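Local coordinates for protein cell death-related nuclease 4 (Caenorhabditis elegans, PDB 5DK5) that digests RNA and DNA from the 3' end as a metal-dependent DEDDh-family exonuclease and takes part in the degradation of DNA during apoptosis, at residues T28-A32 with L74-C78; C16-L22 with A48-P52; M162-L167 with E178-L182; W224-L229 with E247-V253. One frame throughout, in Å; residues are numbered along the deposited sequence.

From the N terminus, the chain enters contact 2 first: 16-22 leads into strand 20-28, which pairs with the end of strand 41-50. The same first strand runs on past the metal-binding Asp-25 and Glu-27 to 28-32, the opening segment of contact 1, whose partner 74-78 follows strand 55-65. Contacts 1 and 2 therefore cross along the chain, and their centres lie about 33 Å apart, on opposite sides of the chain's centre. Contact 3 closes a short loop that includes most of helix 172-179, bringing the connection after helix 151-161 against that helix's end. Contact 4 comes last, tying the loop after strand 216-219 to the end of helix 239-249 and the start of strand 253-256.

Contact 1. Residues T28-A32 with L74-C78; sequences TTSDA and LTKNC
The segment 28-32 is extended as far as Asp-31 and turns at Ala-32, while 74-78 runs from loop into the first turn of helix 76-82; Ser-30 and Cys-78 have the closest CA atoms, 5.5 Å apart. Leu-74 (chi1 m, chi2 t) brings CD2 to 3.7 Å from CG2 of Thr-29, beside Ile-42 of strand 41-50. Water 1 accepts from Thr-75 N and Ser-30 N at 3.2 and 3.1 Å. Thr-75 is the N-cap: with chi1 p, its OG1 accepts from Cys-78 N (3.2 Å) and donates to Ser-30 O (2.8 Å), so one hydroxyl does both jobs. The contact joins the segment after the first strand of the exonuclease fold, just beyond metal-binding Glu-27, to the start of helix 76-82. The backbone N of Lys-76 bonds Asp-31 OD2 of the second subunit, and the reverse pair forms too. The Asn-77 amide (chi1 p) offers both polarities: OD1 accepts from Ala-32 N at 3.0 Å, and ND2 donates weakly to Asp-31 OD1 at 3.4 Å. Water 2 joins Asn-77 OD1 (2.6 Å) to Ser-30 OG (2.8 Å). Compact Cys-78 (chi1 t) places SG 3.6 Å from Thr-28 O and 3.9 Å from Thr-29 CA.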
loop_
_atom_site.group_PDB
_atom_site.type_symbol
_atom_site.label_atom_id
_atom_site.label_comp_id
_atom_site.label_asym_id
_atom_site.label_seq_id
_atom_site.Cartn_x
_atom_site.Cartn_y
_atom_site.Cartn_z
ATOM N N THR B 28 11.180 -5.901 2.481
ATOM C CA THR B 28 9.822 -5.673 2.960
ATOM C C THR B 28 9.037 -4.723 2.068
ATOM O O THR B 28 9.597 -4.043 1.208
ATOM C CB THR B 28 9.818 -5.085 4.392
ATOM O OG1 THR B 28 10.247 -3.716 4.356
ATOM C CG2 THR B 28 10.734 -5.882 5.319
ATOM N N THR B 29 7.728 -4.685 2.287
ATOM C CA THR B 29 6.902 -3.626 1.734
ATOM C C THR B 29 7.364 -2.317 2.351
ATOM O O THR B 29 7.929 -2.309 3.446
ATOM C CB THR B 29 5.412 -3.845 2.023
ATOM O OG1 THR B 29 5.220 -3.998 3.435
ATOM C CG2 THR B 29 4.904 -5.086 1.307
ATOM N N SER B 30 7.135 -1.211 1.653
ATOM C CA SER B 30 7.558 0.087 2.155
ATOM C C SER B 30 6.956 1.236 1.360
ATOM O O SER B 30 6.469 1.057 0.242
ATOM C CB SER B 30 9.083 0.195 2.128
ATOM O OG SER B 30 9.570 0.026 0.810
ATOM N N ASP B 31 6.989 2.412 1.973
ATOM C CA ASP B 31 6.638 3.663 1.318
ATOM C C ASP B 31 7.641 4.704 1.797
ATOM O O ASP B 31 7.452 5.317 2.846
ATOM C CB ASP B 31 5.205 4.081 1.647
ATOM C CG ASP B 31 4.758 5.303 0.865
ATOM O OD1 ASP B 31 5.221 5.483 -0.282
ATOM O OD2 ASP B 31 3.944 6.086 1.399
ATOM N N ALA B 32 8.703 4.882 1.015
ATOM C CA ALA B 32 9.906 5.608 1.433
ATOM C C ALA B 32 9.644 6.866 2.262
ATOM O O ALA B 32 10.354 7.134 3.231
ATOM C CB ALA B 32 10.726 5.970 0.206
ATOM N N LEU B 74 2.522 -3.595 -3.992
ATOM C CA LEU B 74 3.792 -2.914 -3.771
ATOM C C LEU B 74 3.750 -1.508 -4.355
ATOM O O LEU B 74 3.323 -1.313 -5.490
ATOM C CB LEU B 74 4.950 -3.698 -4.394
ATOM C CG LEU B 74 5.179 -5.133 -3.914
ATOM C CD1 LEU B 74 6.455 -5.678 -4.537
ATOM C CD2 LEU B 74 5.247 -5.212 -2.395
ATOM N N THR B 75 4.198 -0.529 -3.575
ATOM C CA THR B 75 4.324 0.830 -4.076
ATOM C C THR B 75 5.415 0.850 -5.134
ATOM O O THR B 75 6.249 -0.053 -5.189
ATOM C CB THR B 75 4.665 1.833 -2.963
ATOM O OG1 THR B 75 5.979 1.566 -2.458
ATOM C CG2 THR B 75 3.656 1.741 -1.828
ATOM N N LYS B 76 5.407 1.875 -5.977
ATOM C CA LYS B 76 6.380 1.967 -7.056
ATOM C C LYS B 76 7.798 2.081 -6.505
ATOM O O LYS B 76 8.726 1.470 -7.036
ATOM C CB LYS B 76 6.062 3.163 -7.957
ATOM C CG LYS B 76 7.001 3.333 -9.140
ATOM C CD LYS B 76 6.932 2.152 -10.100
ATOM C CE LYS B 76 7.938 2.297 -11.232
ATOM N NZ LYS B 76 7.746 3.557 -12.003
ATOM N N ASN B 77 7.966 2.857 -5.438
ATOM C CA ASN B 77 9.284 3.056 -4.849
ATOM C C ASN B 77 9.781 1.791 -4.149
ATOM O O ASN B 77 10.986 1.560 -4.054
ATOM C CB ASN B 77 9.271 4.241 -3.875
ATOM C CG ASN B 77 8.299 4.052 -2.726
ATOM O OD1 ASN B 77 8.668 3.556 -1.663
ATOM N ND2 ASN B 77 7.052 4.466 -2.928
ATOM N N CYS B 78 8.853 0.967 -3.673
ATOM C CA CYS B 78 9.216 -0.318 -3.086
ATOM C C CYS B 78 9.764 -1.252 -4.162
ATOM O O CYS B 78 10.790 -1.901 -3.967
ATOM C CB CYS B 78 8.014 -0.961 -2.394
ATOM S SG CYS B 78 8.314 -2.657 -1.822
HETATM O O HOH W 1 5.002 -1.243 -0.551
HETATM O O HOH W 2 10.566 2.348 -0.376
#

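Contact 2. Residues C16-L22 with A48-P52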
loop_
_atom_site.group_PDB
_atom_site.type_symbol
_atom_site.label_atom_id
_atom_site.label_comp_id
_atom_site.label_asym_id
_atom_site.label_seq_id
_atom_site.Cartn_x
_atom_site.Cartn_y
_atom_site.Cartn_z
ATOM N N CYS B 16 36.267 -17.818 14.594
ATOM C CA CYS B 16 34.813 -17.861 14.733
ATOM C C CYS B 16 34.372 -19.166 15.397
ATOM O O CYS B 16 34.799 -20.242 14.983
ATOM C CB CYS B 16 34.146 -17.711 13.367
ATOM S SG CYS B 16 32.337 -17.770 13.412
ATOM N N PRO B 17 33.510 -19.079 16.426
ATOM C CA PRO B 17 33.118 -20.291 17.156
ATOM C C PRO B 17 32.045 -21.123 16.450
ATOM O O PRO B 17 31.653 -22.167 16.971
ATOM C CB PRO B 17 32.586 -19.734 18.473
ATOM C CG PRO B 17 31.992 -18.428 18.095
ATOM C CD PRO B 17 32.864 -17.877 16.989
ATOM N N PHE B 18 31.578 -20.663 15.292
ATOM C CA PHE B 18 30.563 -21.377 14.520
ATOM C C PHE B 18 31.186 -22.021 13.285
ATOM O O PHE B 18 32.030 -21.420 12.625
ATOM C CB PHE B 18 29.436 -20.429 14.101
ATOM C CG PHE B 18 28.754 -19.753 15.255
ATOM C CD1 PHE B 18 27.703 -20.367 15.911
ATOM C CD2 PHE B 18 29.163 -18.500 15.681
ATOM C CE1 PHE B 18 27.072 -19.748 16.973
ATOM C CE2 PHE B 18 28.536 -17.876 16.743
ATOM C CZ PHE B 18 27.490 -18.501 17.389
ATOM N N ASP B 19 30.769 -23.247 12.981
ATOM C CA ASP B 19 31.222 -23.928 11.771
ATOM C C ASP B 19 30.415 -23.481 10.552
ATOM O O ASP B 19 30.843 -23.671 9.413
ATOM C CB ASP B 19 31.120 -25.445 11.940
ATOM C CG ASP B 19 32.340 -26.040 12.620
ATOM O OD1 ASP B 19 32.954 -25.351 13.464
ATOM O OD2 ASP B 19 32.690 -27.198 12.308
ATOM N N THR B 20 29.251 -22.888 10.801
ATOM C CA THR B 20 28.371 -22.425 9.733
ATOM C C THR B 20 27.810 -21.040 10.040
ATOM O O THR B 20 27.348 -20.778 11.151
ATOM C CB THR B 20 27.195 -23.396 9.508
ATOM O OG1 THR B 20 27.697 -24.717 9.281
ATOM C CG2 THR B 20 26.353 -22.964 8.310
ATOM N N LEU B 21 27.861 -20.161 9.043
ATOM C CA LEU B 21 27.262 -18.835 9.138
ATOM C C LEU B 21 26.272 -18.619 7.997
ATOM O O LEU B 21 26.615 -18.765 6.824
ATOM C CB LEU B 21 28.339 -17.749 9.112
ATOM C CG LEU B 21 29.315 -17.730 10.289
ATOM C CD1 LEU B 21 30.388 -16.680 10.061
ATOM C CD2 LEU B 21 28.585 -17.473 11.601
ATOM N N LEU B 22 25.041 -18.270 8.357
ATOM C CA LEU B 22 23.984 -18.044 7.381
ATOM C C LEU B 22 23.771 -16.553 7.172
ATOM O O LEU B 22 23.258 -15.865 8.049
ATOM C CB LEU B 22 22.680 -18.700 7.838
ATOM C CG LEU B 22 22.737 -20.203 8.115
ATOM C CD1 LEU B 22 21.382 -20.703 8.590
ATOM C CD2 LEU B 22 23.192 -20.976 6.883
ATOM N N ALA B 48 24.660 -19.727 2.747
ATOM C CA ALA B 48 25.482 -20.331 3.786
ATOM C C ALA B 48 26.966 -20.073 3.541
ATOM O O ALA B 48 27.422 -20.051 2.398
ATOM C CB ALA B 48 25.211 -21.822 3.862
ATOM N N TYR B 49 27.707 -19.870 4.626
ATOM C CA TYR B 49 29.157 -19.722 4.562
ATOM C C TYR B 49 29.837 -20.772 5.430
ATOM O O TYR B 49 29.557 -20.883 6.624
ATOM C CB TYR B 49 29.581 -18.322 5.002
ATOM C CG TYR B 49 31.078 -18.145 5.096
ATOM C CD1 TYR B 49 31.859 -18.053 3.951
ATOM C CD2 TYR B 49 31.711 -18.065 6.328
ATOM C CE1 TYR B 49 33.230 -17.892 4.033
ATOM C CE2 TYR B 49 33.080 -17.902 6.418
ATOM C CZ TYR B 49 33.833 -17.817 5.268
ATOM O OH TYR B 49 35.193 -17.654 5.353
ATOM N N ASP B 50 30.727 -21.544 4.813
ATOM C CA ASP B 50 31.473 -22.586 5.509
ATOM C C ASP B 50 32.711 -21.968 6.152
ATOM O O ASP B 50 33.652 -21.582 5.460
ATOM C CB ASP B 50 31.853 -23.701 4.529
ATOM C CG ASP B 50 32.474 -24.908 5.215
ATOM O OD1 ASP B 50 33.397 -24.733 6.035
ATOM O OD2 ASP B 50 32.040 -26.042 4.926
ATOM N N VAL B 51 32.705 -21.874 7.479
ATOM C CA VAL B 51 33.765 -21.167 8.190
ATOM C C VAL B 51 35.096 -21.926 8.166
ATOM O O VAL B 51 36.115 -21.348 7.797
ATOM C CB VAL B 51 33.360 -20.870 9.656
ATOM C CG1 VAL B 51 34.530 -20.269 10.435
ATOM C CG2 VAL B 51 32.163 -19.939 9.692
ATOM N N PRO B 52 35.101 -23.214 8.559
ATOM C CA PRO B 52 36.386 -23.925 8.542
ATOM C C PRO B 52 37.034 -23.997 7.161
ATOM O O PRO B 52 38.246 -23.814 7.046
ATOM C CB PRO B 52 36.018 -25.332 9.025
ATOM C CG PRO B 52 34.769 -25.162 9.786
ATOM C CD PRO B 52 34.026 -24.061 9.110
#
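Strands 20-22 and 48-50 run antiparallel, their axes 4.6 Å apart at closest approach and at 156°. Leu-21 and Tyr-49 form the hydrogen-bonded pair, with Leu-21 N to Tyr-49 O at 3.0 Å and Tyr-49 N to Leu-21 O at 2.7 Å; Thr-20 with Asp-50 and Leu-22 with Ala-48 are non-hydrogen-bonded pairs. Beyond the strands, Val-51 N still donates to Asp-19 O at 3.2 Å. These are neighbouring strands in the central mixed sheet of the RNase H-like exonuclease fold, where strand 20-28 lies between 41-50 and 116-120. On one face, Leu-21 CD1 meets Tyr-49 CD2 at 4.2 Å, apolar bulk that suits burial beneath Leu-202 of helix 191-207. The Tyr-49 hydroxyl bonds to Asp-54. On the other face, small Ala-48 leaves room for Leu-22, CB to CD2 being 3.7 Å. Val-51, just after its strand, packs CG2 on Leu-21 CG at 3.7 Å and CG1 on Cys-16 CB at 3.9 Å. The exposed Pro-52 ring lies beside Asp-19, CG to CG 3.8 Å.

Contact 3. Residues M162-L167 with E178-L182; sequences MGPKEL and EYYDL
The segment 162-167 is an irregular, largely extended connection, and 178-182 holds the last two residues of helix 172-179 and the turn after it; Leu-167 and Glu-178 have the nearest CA atoms, 7.0 Å apart. Gly-163, at phi 86° and psi 137°, adopts a backbone in which a CB would jam against the preceding carbonyl. The helix ends in a Schellman motif: Asp-181, with phi and psi both 53°, is the C-prime residue, Leu-182 N reaching Asn-177 O and Asp-181 N weakly reaching Glu-178 O (3.4 Å). Two hydrogen bonds join the segments. Tyr-179 (chi1 t, chi2 90°) projects its phenol across the gap, OH donating to Gly-163 O at 3.1 Å, and Lys-165 NZ gives a weak bond of 3.3 Å to Tyr-179 O, at the helix end. Apolar contacts flank the Tyr-179 side chain. Flexible Met-162 (m, t, m) sets CE at the edge of the Tyr-179 ring, 3.6 Å from CE2, and 4.2 Å from Tyr-180 CE1. Leu-167 (m, t) brings CD2 to 4.4 Å from Tyr-179 CB. Together they pin the connecting loop onto the helix it precedes. Tyr-179 also meets Phe-155 of helix 151-161 edge-to-face, while Tyr-180 rests against Arg-204 and Met-205 of helix 191-207.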
loop_
_atom_site.group_PDB
_atom_site.type_symbol
_atom_site.label_atom_id
_atom_site.label_comp_id
_atom_site.label_asym_id
_atom_site.label_seq_id
_atom_site.Cartn_x
_atom_site.Cartn_y
_atom_site.Cartn_z
ATOM N N MET B 162 42.551 -1.097 11.468
ATOM C CA MET B 162 43.348 -0.989 10.243
ATOM C C MET B 162 43.413 0.440 9.713
ATOM O O MET B 162 43.818 0.665 8.573
ATOM C CB MET B 162 42.778 -1.896 9.154
ATOM C CG MET B 162 42.736 -3.364 9.519
ATOM S SD MET B 162 42.809 -4.425 8.063
ATOM C CE MET B 162 41.635 -3.618 6.970
ATOM N N GLY B 163 43.007 1.399 10.538
ATOM C CA GLY B 163 43.050 2.800 10.156
ATOM C C GLY B 163 41.799 3.219 9.399
ATOM O O GLY B 163 41.341 2.483 8.526
ATOM N N PRO B 164 41.232 4.399 9.719
ATOM C CA PRO B 164 39.989 4.793 9.039
ATOM C C PRO B 164 40.176 5.310 7.613
ATOM O O PRO B 164 41.261 5.763 7.248
ATOM C CB PRO B 164 39.440 5.926 9.924
ATOM C CG PRO B 164 40.273 5.928 11.164
ATOM C CD PRO B 164 41.592 5.364 10.773
ATOM N N LYS B 165 39.106 5.229 6.825
ATOM C CA LYS B 165 39.001 5.929 5.548
ATOM C C LYS B 165 37.759 6.814 5.567
ATOM O O LYS B 165 36.818 6.554 6.319
ATOM C CB LYS B 165 38.910 4.953 4.371
ATOM C CG LYS B 165 40.144 4.111 4.111
ATOM C CD LYS B 165 40.068 3.510 2.713
ATOM C CE LYS B 165 40.974 2.304 2.546
ATOM N NZ LYS B 165 40.846 1.720 1.181
ATOM N N GLU B 166 37.757 7.855 4.740
ATOM C CA GLU B 166 36.564 8.670 4.534
ATOM C C GLU B 166 35.807 8.124 3.328
ATOM O O GLU B 166 36.161 8.403 2.182
ATOM C CB GLU B 166 36.931 10.143 4.330
ATOM C CG GLU B 166 37.683 10.776 5.498
ATOM C CD GLU B 166 36.820 10.944 6.737
ATOM O OE1 GLU B 166 36.527 12.102 7.104
ATOM O OE2 GLU B 166 36.442 9.924 7.352
ATOM N N LEU B 167 34.769 7.339 3.598
ATOM C CA LEU B 167 34.075 6.595 2.553
ATOM C C LEU B 167 33.007 7.431 1.856
ATOM O O LEU B 167 32.345 8.263 2.475
ATOM C CB LEU B 167 33.445 5.332 3.145
ATOM C CG LEU B 167 34.414 4.400 3.875
ATOM C CD1 LEU B 167 33.675 3.206 4.455
ATOM C CD2 LEU B 167 35.531 3.935 2.950
ATOM N N GLU B 178 33.441 -0.613 -0.449
ATOM C CA GLU B 178 34.365 0.446 -0.838
ATOM C C GLU B 178 35.646 0.382 -0.012
ATOM O O GLU B 178 36.729 0.695 -0.505
ATOM C CB GLU B 178 33.707 1.817 -0.682
ATOM C CG GLU B 178 34.553 2.976 -1.200
ATOM C CD GLU B 178 33.842 4.311 -1.092
ATOM O OE1 GLU B 178 32.731 4.351 -0.522
ATOM O OE2 GLU B 178 34.392 5.322 -1.579
ATOM N N TYR B 179 35.516 -0.027 1.246
ATOM C CA TYR B 179 36.657 -0.092 2.152
ATOM C C TYR B 179 37.650 -1.165 1.718
ATOM O O TYR B 179 38.856 -0.922 1.664
ATOM C CB TYR B 179 36.186 -0.365 3.581
ATOM C CG TYR B 179 37.297 -0.343 4.607
ATOM C CD1 TYR B 179 37.651 0.836 5.248
ATOM C CD2 TYR B 179 37.989 -1.501 4.935
ATOM C CE1 TYR B 179 38.665 0.860 6.187
ATOM C CE2 TYR B 179 39.004 -1.486 5.873
ATOM C CZ TYR B 179 39.338 -0.302 6.496
ATOM O OH TYR B 179 40.347 -0.280 7.429
ATOM N N TYR B 180 37.132 -2.352 1.414
ATOM C CA TYR B 180 37.965 -3.476 0.996
ATOM C C TYR B 180 38.128 -3.516 -0.522
ATOM O O TYR B 180 38.697 -4.463 -1.066
ATOM C CB TYR B 180 37.366 -4.792 1.499
ATOM C CG TYR B 180 37.318 -4.898 3.008
ATOM C CD1 TYR B 180 38.405 -5.377 3.725
ATOM C CD2 TYR B 180 36.188 -4.513 3.716
ATOM C CE1 TYR B 180 38.367 -5.471 5.104
ATOM C CE2 TYR B 180 36.140 -4.604 5.092
ATOM C CZ TYR B 180 37.231 -5.083 5.782
ATOM O OH TYR B 180 37.186 -5.174 7.154
ATOM N N ASP B 181 37.635 -2.479 -1.196
ATOM C CA ASP B 181 37.717 -2.382 -2.651
ATOM C C ASP B 181 37.142 -3.634 -3.310
ATOM O O ASP B 181 37.803 -4.280 -4.127
ATOM C CB ASP B 181 39.168 -2.163 -3.093
ATOM C CG ASP B 181 39.274 -1.621 -4.510
ATOM O OD1 ASP B 181 38.307 -1.767 -5.288
ATOM O OD2 ASP B 181 40.329 -1.042 -4.846
ATOM N N LEU B 182 35.911 -3.973 -2.940
ATOM C CA LEU B 182 35.221 -5.124 -3.507
ATOM C C LEU B 182 34.220 -4.667 -4.565
ATOM O O LEU B 182 33.475 -3.715 -4.337
ATOM C CB LEU B 182 34.502 -5.913 -2.411
ATOM C CG LEU B 182 35.390 -6.582 -1.360
ATOM C CD1 LEU B 182 34.537 -7.161 -0.245
ATOM C CD2 LEU B 182 36.254 -7.666 -1.986
#

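Contact 4. Residues W224-L229 with E247-V253; sequences WRRQPL and ERVLPLV. With IPA (isopropyl alcohol), chain N.
Arg-225 donates to three backbone carbonyls: NH1 to Glu-247 O (2.9 Å) and Leu-250 O (2.8 Å), NH2 to Pro-251 O (3.0 Å). They join the loop after strand 216-219 to the turn between helix 239-249 and edge strand 253-256 of the mixed sheet. A long side chain with several N-H donors suits such a cluster of acceptors; NH2 also bonds Gln-286, and the side chain lies about 6 Å from that of zinc-binding Cys-220. Arg-225 reaches there with chi1 m, chi2 t, chi3 m from a 3-10 turn at 224-225, its CA 6.7 Å from that of Arg-248. In return Arg-248 (m, m, t) enters the loop 224-229, NH1 donating to Gln-227 O and to water 3, both at 2.9 Å; water 4 bridges its NH2 (3.0 Å) to Pro-228 O (3.1 Å). An isopropyl alcohol, probably from the crystallisation liquor, donates from O2 to Arg-226 O at 3.2 Å. The Arg-248 guanidinium is sandwiched between Arg-225 CA and Leu-229 CB, the latter 3.9 Å from CZ. Val-253, opening strand 253-256, sets CG2 over the Arg-225 guanidinium, 3.4 Å from CZ. The broad Trp-224 (chi1 p) lays its indole alongside, CZ2 meeting CG1 of Val-253 at 3.5 Å.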
loop_
_atom_site.group_PDB
_atom_site.type_symbol
_atom_site.label_atom_id
_atom_site.label_comp_id
_atom_site.label_asym_id
_atom_site.label_seq_id
_atom_site.Cartn_x
_atom_site.Cartn_y
_atom_site.Cartn_z
ATOM N N TRP B 224 17.141 1.930 29.737
ATOM C CA TRP B 224 17.010 3.181 28.994
ATOM C C TRP B 224 15.617 3.363 28.384
ATOM O O TRP B 224 15.326 4.411 27.805
ATOM C CB TRP B 224 18.079 3.268 27.897
ATOM C CG TRP B 224 18.083 2.124 26.931
ATOM C CD1 TRP B 224 18.852 0.998 26.999
ATOM C CD2 TRP B 224 17.292 1.997 25.744
ATOM N NE1 TRP B 224 18.585 0.177 25.931
ATOM C CE2 TRP B 224 17.631 0.766 25.146
ATOM C CE3 TRP B 224 16.328 2.801 25.131
ATOM C CZ2 TRP B 224 17.040 0.322 23.965
ATOM C CZ3 TRP B 224 15.742 2.359 23.959
ATOM C CH2 TRP B 224 16.100 1.131 23.389
ATOM N N ARG B 225 14.761 2.350 28.514
ATOM C CA ARG B 225 13.366 2.460 28.081
ATOM C C ARG B 225 12.444 2.804 29.249
ATOM O O ARG B 225 11.236 2.957 29.068
ATOM C CB ARG B 225 12.894 1.160 27.423
ATOM C CG ARG B 225 13.494 0.904 26.052
ATOM C CD ARG B 225 12.622 -0.029 25.221
ATOM N NE ARG B 225 12.356 -1.301 25.888
ATOM C CZ ARG B 225 11.708 -2.319 25.327
ATOM N NH1 ARG B 225 11.259 -2.224 24.084
ATOM N NH2 ARG B 225 11.511 -3.438 26.009
ATOM N N ARG B 226 13.013 2.925 30.443
ATOM C CA ARG B 226 12.218 3.166 31.643
ATOM C C ARG B 226 11.604 4.562 31.636
ATOM O O ARG B 226 10.491 4.750 32.130
ATOM C CB ARG B 226 13.069 2.972 32.900
ATOM C CG ARG B 226 13.522 1.535 33.099
ATOM C CD ARG B 226 14.293 1.341 34.395
ATOM N NE ARG B 226 13.414 1.359 35.567
ATOM C CZ ARG B 226 13.351 2.331 36.477
ATOM N NH1 ARG B 226 14.123 3.409 36.395
ATOM N NH2 ARG B 226 12.505 2.217 37.490
ATOM N N GLN B 227 12.322 5.533 31.076
ATOM C CA GLN B 227 11.793 6.886 30.955
ATOM C C GLN B 227 11.134 7.058 29.584
ATOM O O GLN B 227 11.659 6.568 28.585
ATOM C CB GLN B 227 12.890 7.936 31.163
ATOM C CG GLN B 227 14.032 7.913 30.148
ATOM C CD GLN B 227 14.819 9.214 30.141
ATOM O OE1 GLN B 227 14.289 10.272 29.797
ATOM N NE2 GLN B 227 16.088 9.141 30.528
ATOM N N PRO B 228 9.969 7.734 29.534
ATOM C CA PRO B 228 9.281 7.969 28.257
ATOM C C PRO B 228 10.151 8.638 27.195
ATOM O O PRO B 228 10.961 9.509 27.506
ATOM C CB PRO B 228 8.124 8.890 28.653
ATOM C CG PRO B 228 7.837 8.536 30.059
ATOM C CD PRO B 228 9.164 8.203 30.677
ATOM N N LEU B 229 9.968 8.220 25.947
ATOM C CA LEU B 229 10.668 8.814 24.817
ATOM C C LEU B 229 10.215 10.253 24.596
ATOM O O LEU B 229 9.019 10.542 24.615
ATOM C CB LEU B 229 10.422 7.987 23.551
ATOM C CG LEU B 229 11.030 8.497 22.243
ATOM C CD1 LEU B 229 12.544 8.373 22.270
ATOM C CD2 LEU B 229 10.446 7.744 21.058
ATOM N N GLU B 247 11.971 1.258 18.775
ATOM C CA GLU B 247 12.657 0.685 19.931
ATOM C C GLU B 247 11.725 0.506 21.123
ATOM O O GLU B 247 11.851 -0.459 21.879
ATOM C CB GLU B 247 13.843 1.565 20.335
ATOM C CG GLU B 247 15.064 1.426 19.434
ATOM C CD GLU B 247 16.116 2.494 19.688
ATOM O OE1 GLU B 247 15.877 3.385 20.531
ATOM O OE2 GLU B 247 17.184 2.439 19.044
ATOM N N ARG B 248 10.791 1.436 21.287
ATOM C CA ARG B 248 9.868 1.400 22.415
ATOM C C ARG B 248 8.674 0.496 22.123
ATOM O O ARG B 248 8.179 -0.197 23.010
ATOM C CB ARG B 248 9.389 2.813 22.757
ATOM C CG ARG B 248 10.511 3.832 22.943
ATOM C CD ARG B 248 11.607 3.330 23.877
ATOM N NE ARG B 248 12.579 4.377 24.198
ATOM C CZ ARG B 248 12.497 5.204 25.240
ATOM N NH1 ARG B 248 11.481 5.128 26.092
ATOM N NH2 ARG B 248 13.440 6.116 25.431
ATOM N N VAL B 249 8.219 0.504 20.874
ATOM C CA VAL B 249 7.066 -0.294 20.475
ATOM C C VAL B 249 7.385 -1.785 20.501
ATOM O O VAL B 249 6.652 -2.572 21.097
ATOM C CB VAL B 249 6.578 0.095 19.065
ATOM C CG1 VAL B 249 5.476 -0.855 18.584
ATOM C CG2 VAL B 249 6.082 1.530 19.061
ATOM N N LEU B 250 8.477 -2.167 19.847
ATOM C CA LEU B 250 8.859 -3.572 19.775
ATOM C C LEU B 250 9.271 -4.078 21.158
ATOM O O LEU B 250 10.000 -3.391 21.875
ATOM C CB LEU B 250 9.995 -3.769 18.773
ATOM C CG LEU B 250 9.658 -3.405 17.326
ATOM C CD1 LEU B 250 10.910 -3.401 16.470
ATOM C CD2 LEU B 250 8.625 -4.365 16.749
ATOM N N PRO B 251 8.801 -5.278 21.544
ATOM C CA PRO B 251 9.084 -5.792 22.893
ATOM C C PRO B 251 10.560 -6.083 23.165
ATOM O O PRO B 251 11.035 -5.783 24.259
ATOM C CB PRO B 251 8.263 -7.087 22.958
ATOM C CG PRO B 251 8.013 -7.463 21.544
ATOM C CD PRO B 251 7.908 -6.179 20.795
ATOM N N LEU B 252 11.267 -6.661 22.198
ATOM C CA LEU B 252 12.669 -7.023 22.397
ATOM C C LEU B 252 13.608 -5.914 21.931
ATOM O O LEU B 252 13.394 -5.294 20.889
ATOM C CB LEU B 252 13.004 -8.331 21.674
ATOM C CG LEU B 252 12.170 -9.553 22.070
ATOM C CD1 LEU B 252 12.646 -10.787 21.319
ATOM C CD2 LEU B 252 12.208 -9.796 23.573
ATOM N N VAL B 253 14.653 -5.693 22.722
ATOM C CA VAL B 253 15.625 -4.631 22.490
ATOM C C VAL B 253 16.991 -5.216 22.138
ATOM O O VAL B 253 17.354 -6.294 22.610
ATOM C CB VAL B 253 15.741 -3.724 23.741
ATOM C CG1 VAL B 253 17.155 -3.164 23.920
ATOM C CG2 VAL B 253 14.717 -2.602 23.675
HETATM C C1 IPA N . 8.216 1.914 30.134
HETATM C C2 IPA N . 7.401 3.189 30.121
HETATM C C3 IPA N . 7.899 4.106 29.028
HETATM O O2 IPA N . 7.530 3.845 31.359
HETATM O O HOH W 3 9.283 3.220 26.354
HETATM O O HOH W 4 13.881 8.767 26.787
#